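PDB 5K3H: acyl-coenzyme A oxidase acox-1.1 from Caenorhabditis elegans, which catalyses the FAD-dependent, oxygen-consuming desaturation of acyl-CoAs to (2E)-enoyl-CoAs, the first step of peroxisomal beta-oxidation. Local coordinates for residues A303-Y316 against L615-L629. Sequence-based numbering, arbitrary orientation.
Sequences AIMLSYALNIATRY and LDSWEFSDRELRSVL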
loop_
_atom_site.group_PDB
_atom_site.type_symbol
_atom_site.label_atom_id
_atom_site.label_comp_id
_atom_site.label_asym_id
_atom_site.label_seq_id
_atom_site.Cartn_x
_atom_site.Cartn_y
_atom_site.Cartn_z
ATOM N N ALA B 303 -5.775 -4.600 14.793
ATOM C CA ALA B 303 -7.151 -5.028 14.565
ATOM C C ALA B 303 -8.086 -3.837 14.486
ATOM O O ALA B 303 -9.044 -3.838 13.701
ATOM C CB ALA B 303 -7.596 -5.978 15.685
ATOM N N ILE B 304 -7.831 -2.820 15.315
ATOM C CA ILE B 304 -8.632 -1.602 15.304
ATOM C C ILE B 304 -8.430 -0.844 14.001
ATOM O O ILE B 304 -9.399 -0.404 13.370
ATOM C CB ILE B 304 -8.306 -0.759 16.559
ATOM C CG1 ILE B 304 -9.004 -1.396 17.777
ATOM C CG2 ILE B 304 -8.707 0.707 16.393
ATOM C CD1 ILE B 304 -8.678 -0.826 19.090
ATOM N N MET B 305 -7.178 -0.714 13.550
ATOM C CA MET B 305 -6.934 -0.050 12.271
ATOM C C MET B 305 -7.629 -0.778 11.140
ATOM O O MET B 305 -8.233 -0.148 10.272
ATOM C CB MET B 305 -5.446 0.012 11.957
ATOM C CG MET B 305 -4.605 0.560 13.062
ATOM S SD MET B 305 -4.593 2.336 13.024
ATOM C CE MET B 305 -2.868 2.456 12.745
ATOM N N LEU B 306 -7.495 -2.110 11.095
ATOM C CA LEU B 306 -8.164 -2.884 10.053
ATOM C C LEU B 306 -9.653 -2.669 10.133
ATOM O O LEU B 306 -10.304 -2.396 9.124
ATOM C CB LEU B 306 -7.794 -4.372 10.171
ATOM C CG LEU B 306 -8.258 -5.402 9.118
ATOM C CD1 LEU B 306 -7.982 -4.979 7.700
ATOM C CD2 LEU B 306 -7.621 -6.762 9.370
ATOM N N SER B 307 -10.190 -2.664 11.345
ATOM C CA SER B 307 -11.618 -2.429 11.518
ATOM C C SER B 307 -12.005 -0.988 11.143
ATOM O O SER B 307 -13.084 -0.773 10.572
ATOM C CB SER B 307 -12.024 -2.776 12.954
ATOM O OG SER B 307 -13.440 -2.712 13.121
ATOM N N TYR B 308 -11.153 0.015 11.424
ATOM C CA TYR B 308 -11.412 1.351 10.881
ATOM C C TYR B 308 -11.673 1.269 9.392
ATOM O O TYR B 308 -12.685 1.781 8.896
ATOM C CB TYR B 308 -10.238 2.317 11.089
ATOM C CG TYR B 308 -10.024 2.891 12.462
ATOM C CD1 TYR B 308 -11.028 2.887 13.426
ATOM C CD2 TYR B 308 -8.780 3.417 12.807
ATOM C CE1 TYR B 308 -10.789 3.407 14.697
ATOM C CE2 TYR B 308 -8.539 3.940 14.069
ATOM C CZ TYR B 308 -9.541 3.924 15.008
ATOM O OH TYR B 308 -9.282 4.445 16.264
ATOM N N ALA B 309 -10.742 0.642 8.657
ATOM C CA ALA B 309 -10.833 0.625 7.200
ATOM C C ALA B 309 -12.059 -0.144 6.722
ATOM O O ALA B 309 -12.727 0.276 5.770
ATOM C CB ALA B 309 -9.555 0.035 6.611
ATOM N N LEU B 310 -12.407 -1.241 7.400
ATOM C CA LEU B 310 -13.538 -2.038 6.936
ATOM C C LEU B 310 -14.869 -1.367 7.247
ATOM O O LEU B 310 -15.805 -1.434 6.437
ATOM C CB LEU B 310 -13.470 -3.437 7.548
ATOM C CG LEU B 310 -12.293 -4.270 7.021
ATOM C CD1 LEU B 310 -12.022 -5.427 7.974
ATOM C CD2 LEU B 310 -12.587 -4.763 5.632
ATOM N N ASN B 311 -14.976 -0.690 8.401
ATOM C CA ASN B 311 -16.147 0.149 8.646
ATOM C C ASN B 311 -16.346 1.129 7.488
ATOM O O ASN B 311 -17.458 1.303 6.976
ATOM C CB ASN B 311 -15.979 0.906 9.958
ATOM C CG ASN B 311 -16.496 0.124 11.172
ATOM O OD1 ASN B 311 -17.667 0.213 11.521
ATOM N ND2 ASN B 311 -15.607 -0.639 11.824
ATOM N N ILE B 312 -15.271 1.784 7.064
ATOM C CA ILE B 312 -15.383 2.780 6.004
ATOM C C ILE B 312 -15.810 2.127 4.698
ATOM O O ILE B 312 -16.795 2.541 4.069
ATOM C CB ILE B 312 -14.054 3.543 5.848
ATOM C CG1 ILE B 312 -13.763 4.344 7.123
ATOM C CG2 ILE B 312 -14.065 4.390 4.562
ATOM C CD1 ILE B 312 -12.297 4.659 7.329
ATOM N N ALA B 313 -15.092 1.077 4.285
ATOM C CA ALA B 313 -15.362 0.472 2.995
ATOM C C ALA B 313 -16.698 -0.262 2.971
ATOM O O ALA B 313 -17.347 -0.309 1.922
ATOM C CB ALA B 313 -14.224 -0.470 2.623
ATOM N N THR B 314 -17.121 -0.865 4.089
ATOM C CA THR B 314 -18.360 -1.636 4.062
ATOM C C THR B 314 -19.586 -0.727 4.174
ATOM O O THR B 314 -20.596 -0.956 3.489
ATOM C CB THR B 314 -18.357 -2.695 5.175
ATOM O OG1 THR B 314 -17.120 -3.452 5.142
ATOM C CG2 THR B 314 -19.555 -3.638 5.035
ATOM N N ARG B 315 -19.518 0.326 4.996
ATOM C CA ARG B 315 -20.583 1.332 4.982
ATOM C C ARG B 315 -20.747 1.956 3.591
ATOM O O ARG B 315 -21.863 2.035 3.065
ATOM C CB ARG B 315 -20.294 2.403 6.039
ATOM C CG ARG B 315 -20.595 1.938 7.455
ATOM C CD ARG B 315 -20.003 2.881 8.473
ATOM N NE ARG B 315 -20.367 2.480 9.825
ATOM C CZ ARG B 315 -20.034 3.147 10.924
ATOM N NH1 ARG B 315 -19.317 4.255 10.848
ATOM N NH2 ARG B 315 -20.431 2.700 12.096
ATOM N N TYR B 316 -19.639 2.404 2.986
ATOM C CA TYR B 316 -19.687 2.982 1.644
ATOM C C TYR B 316 -20.231 1.989 0.621
ATOM O O TYR B 316 -20.985 2.375 -0.278
ATOM C CB TYR B 316 -18.298 3.480 1.238
ATOM C CG TYR B 316 -18.253 4.078 -0.149
ATOM C CD1 TYR B 316 -18.836 5.305 -0.418
ATOM C CD2 TYR B 316 -17.641 3.408 -1.186
ATOM C CE1 TYR B 316 -18.822 5.841 -1.706
ATOM C CE2 TYR B 316 -17.607 3.935 -2.459
ATOM C CZ TYR B 316 -18.194 5.147 -2.720
ATOM O OH TYR B 316 -18.152 5.664 -3.997
ATOM N N LEU B 615 -19.179 -4.750 12.043
ATOM C CA LEU B 615 -18.256 -3.633 12.112
ATOM C C LEU B 615 -18.778 -2.516 13.007
ATOM O O LEU B 615 -17.982 -1.879 13.699
ATOM C CB LEU B 615 -17.982 -3.109 10.706
ATOM C CG LEU B 615 -17.251 -4.127 9.823
ATOM C CD1 LEU B 615 -17.431 -3.741 8.364
ATOM C CD2 LEU B 615 -15.761 -4.235 10.202
ATOM N N ASP B 616 -20.098 -2.272 13.015
ATOM C CA ASP B 616 -20.673 -1.338 13.981
ATOM C C ASP B 616 -20.361 -1.736 15.417
ATOM O O ASP B 616 -20.319 -0.875 16.294
ATOM C CB ASP B 616 -22.193 -1.250 13.862
ATOM C CG ASP B 616 -22.652 -0.465 12.672
ATOM O OD1 ASP B 616 -21.901 0.413 12.174
ATOM O OD2 ASP B 616 -23.826 -0.690 12.271
ATOM N N SER B 617 -20.216 -3.033 15.688
ATOM C CA SER B 617 -19.993 -3.489 17.054
ATOM C C SER B 617 -18.683 -2.984 17.633
ATOM O O SER B 617 -18.499 -3.053 18.852
ATOM C CB SER B 617 -20.058 -5.011 17.125
ATOM O OG SER B 617 -21.366 -5.477 16.796
ATOM N N TRP B 618 -17.743 -2.528 16.800
ATOM C CA TRP B 618 -16.538 -1.911 17.343
ATOM C C TRP B 618 -16.799 -0.509 17.885
ATOM O O TRP B 618 -15.933 0.045 18.575
ATOM C CB TRP B 618 -15.464 -1.880 16.271
ATOM C CG TRP B 618 -15.002 -3.224 15.954
ATOM C CD1 TRP B 618 -15.697 -4.186 15.293
ATOM C CD2 TRP B 618 -13.734 -3.783 16.269
ATOM N NE1 TRP B 618 -14.941 -5.326 15.182
ATOM C CE2 TRP B 618 -13.725 -5.099 15.775
ATOM C CE3 TRP B 618 -12.598 -3.299 16.912
ATOM C CZ2 TRP B 618 -12.621 -5.936 15.899
ATOM C CZ3 TRP B 618 -11.494 -4.140 17.039
ATOM C CH2 TRP B 618 -11.521 -5.442 16.530
ATOM N N GLU B 619 -17.943 0.074 17.527
ATOM C CA GLU B 619 -18.467 1.316 18.073
ATOM C C GLU B 619 -17.436 2.445 18.021
ATOM O O GLU B 619 -16.976 2.959 19.041
ATOM C CB GLU B 619 -19.007 1.056 19.478
ATOM C CG GLU B 619 -20.205 0.131 19.410
ATOM C CD GLU B 619 -20.881 -0.026 20.719
ATOM O OE1 GLU B 619 -20.177 -0.016 21.757
ATOM O OE2 GLU B 619 -22.117 -0.141 20.717
ATOM N N PHE B 620 -17.103 2.824 16.778
ATOM C CA PHE B 620 -16.275 3.996 16.495
ATOM C C PHE B 620 -17.171 5.176 16.135
ATOM O O PHE B 620 -17.920 5.115 15.149
ATOM C CB PHE B 620 -15.310 3.731 15.349
ATOM C CG PHE B 620 -14.422 2.559 15.565
ATOM C CD1 PHE B 620 -13.689 2.425 16.747
ATOM C CD2 PHE B 620 -14.283 1.597 14.588
ATOM C CE1 PHE B 620 -12.861 1.350 16.948
ATOM C CE2 PHE B 620 -13.457 0.514 14.795
ATOM C CZ PHE B 620 -12.753 0.399 15.979
ATOM N N SER B 621 -17.069 6.256 16.909
ATOM C CA SER B 621 -17.764 7.482 16.557
ATOM C C SER B 621 -17.105 8.126 15.335
ATOM O O SER B 621 -15.966 7.811 14.975
ATOM C CB SER B 621 -17.747 8.448 17.739
ATOM O OG SER B 621 -16.437 8.943 17.961
ATOM N N ASP B 622 -17.848 9.031 14.686
ATOM C CA ASP B 622 -17.289 9.801 13.576
ATOM C C ASP B 622 -16.094 10.617 14.026
ATOM O O ASP B 622 -15.106 10.747 13.288
ATOM C CB ASP B 622 -18.354 10.723 12.975
ATOM C CG ASP B 622 -19.261 10.008 12.033
ATOM O OD1 ASP B 622 -18.876 8.879 11.657
ATOM O OD2 ASP B 622 -20.348 10.543 11.684
ATOM N N ARG B 623 -16.154 11.173 15.242
ATOM C CA ARG B 623 -15.011 11.936 15.728
ATOM C C ARG B 623 -13.763 11.061 15.806
ATOM O O ARG B 623 -12.648 11.553 15.605
ATOM C CB ARG B 623 -15.330 12.567 17.090
ATOM C CG ARG B 623 -16.283 13.813 17.028
ATOM C CD ARG B 623 -16.304 14.612 18.341
ATOM N NE ARG B 623 -16.126 13.683 19.458
ATOM C CZ ARG B 623 -17.111 12.983 20.028
ATOM N NH1 ARG B 623 -18.366 13.116 19.601
ATOM N NH2 ARG B 623 -16.839 12.152 21.027
ATOM N N GLU B 624 -13.917 9.765 16.075
ATOM C CA GLU B 624 -12.750 8.885 16.076
ATOM C C GLU B 624 -12.373 8.436 14.670
ATOM O O GLU B 624 -11.186 8.435 14.311
ATOM C CB GLU B 624 -13.003 7.663 16.962
ATOM C CG GLU B 624 -11.850 6.685 16.999
ATOM C CD GLU B 624 -12.118 5.473 17.884
ATOM O OE1 GLU B 624 -13.166 5.413 18.545
ATOM O OE2 GLU B 624 -11.275 4.564 17.912
ATOM N N LEU B 625 -13.370 8.015 13.881
ATOM C CA LEU B 625 -13.112 7.353 12.603
ATOM C C LEU B 625 -12.518 8.308 11.578
ATOM O O LEU B 625 -11.676 7.906 10.767
ATOM C CB LEU B 625 -14.407 6.731 12.068
ATOM C CG LEU B 625 -14.246 5.750 10.912
ATOM C CD1 LEU B 625 -13.364 4.637 11.404
ATOM C CD2 LEU B 625 -15.579 5.182 10.459
ATOM N N ARG B 626 -13.008 9.546 11.541
ATOM C CA ARG B 626 -12.432 10.627 10.749
ATOM C C ARG B 626 -12.550 10.395 9.245
ATOM O O ARG B 626 -11.697 10.836 8.469
ATOM C CB ARG B 626 -10.979 10.861 11.145
ATOM C CG ARG B 626 -10.880 11.675 12.414
ATOM C CD ARG B 626 -9.489 11.707 13.017
ATOM N NE ARG B 626 -9.473 12.552 14.210
ATOM C CZ ARG B 626 -9.573 12.118 15.465
ATOM N NH1 ARG B 626 -9.679 10.820 15.716
ATOM N NH2 ARG B 626 -9.558 12.993 16.469
ATOM N N SER B 627 -13.628 9.755 8.798
ATOM C CA SER B 627 -13.804 9.426 7.392
ATOM C C SER B 627 -15.151 9.932 6.932
ATOM O O SER B 627 -16.161 9.679 7.593
ATOM C CB SER B 627 -13.719 7.916 7.151
ATOM O OG SER B 627 -14.140 7.569 5.835
ATOM N N VAL B 628 -15.163 10.649 5.806
ATOM C CA VAL B 628 -16.425 11.078 5.209
ATOM C C VAL B 628 -17.167 9.904 4.617
ATOM O O VAL B 628 -18.377 9.769 4.807
ATOM C CB VAL B 628 -16.191 12.165 4.142
ATOM C CG1 VAL B 628 -17.523 12.527 3.463
ATOM C CG2 VAL B 628 -15.567 13.394 4.799
ATOM N N LEU B 629 -16.465 9.045 3.871
ATOM C CA LEU B 629 -17.151 7.912 3.257
ATOM C C LEU B 629 -17.682 6.959 4.319
ATOM O O LEU B 629 -18.720 6.316 4.113
ATOM C CB LEU B 629 -16.225 7.158 2.297
ATOM C CG LEU B 629 -15.569 7.822 1.084
ATOM C CD1 LEU B 629 -14.990 6.727 0.202
ATOM C CD2 LEU B 629 -16.542 8.675 0.284
HETATM O O HOH W 1 -17.900 1.249 14.366
HETATM O O HOH W 2 -20.013 -0.175 9.931
HETATM O O HOH W 3 -18.595 6.156 12.952
HETATM O O HOH W 4 -20.180 3.683 14.708
#
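Aromatic rings carry one end of this contact: Tyr308 drives its CD1–CE1 edge into the face of Phe620, a T-shaped pair with centroids 4.7 Å apart. Beside it Ser307, small enough to let an indole lie close, sets its CB over the six-membered ring of Trp618, while Ile304 CG1 meets the ring's edge at CZ3. Replacing Trp618 with an alanine would probably open a gap over Ser307 and cost Ala303 CB and Ile304 CG1 an apolar neighbour. Two leucine knobs fill hollows with their branched ends, Leu615 CD2 against Leu310 CB (3.6 Å) and Leu625 CD1 against Tyr308 CD1. Leu629 CD1 caps the face of Tyr316, whose OH bonds to His412 near FAD-binding Arg320. Polar groups tie the segments together. Tyr308 OH donates to the anti lone pair of Glu624 OE2 (2.6 Å). Arg315, its chain extended (chi3 176°), carries NH2 to Asp616 OD1 (2.7 Å), a salt bridge whose hydrogen bond is nearly straight; Arg20 holds OD2. Asn311 ND2 donates straight to Ser307 O (2.8 Å) but bent and long to Leu615 O (3.3 Å); OD1 accepts from two waters, linked onward to Phe620 N and Asp616 OD1. Thus the type I turn Asp616–Glu619 and helix 622-625 pack on helix 300-319 of the acyl-CoA oxidase C-alpha1 domain.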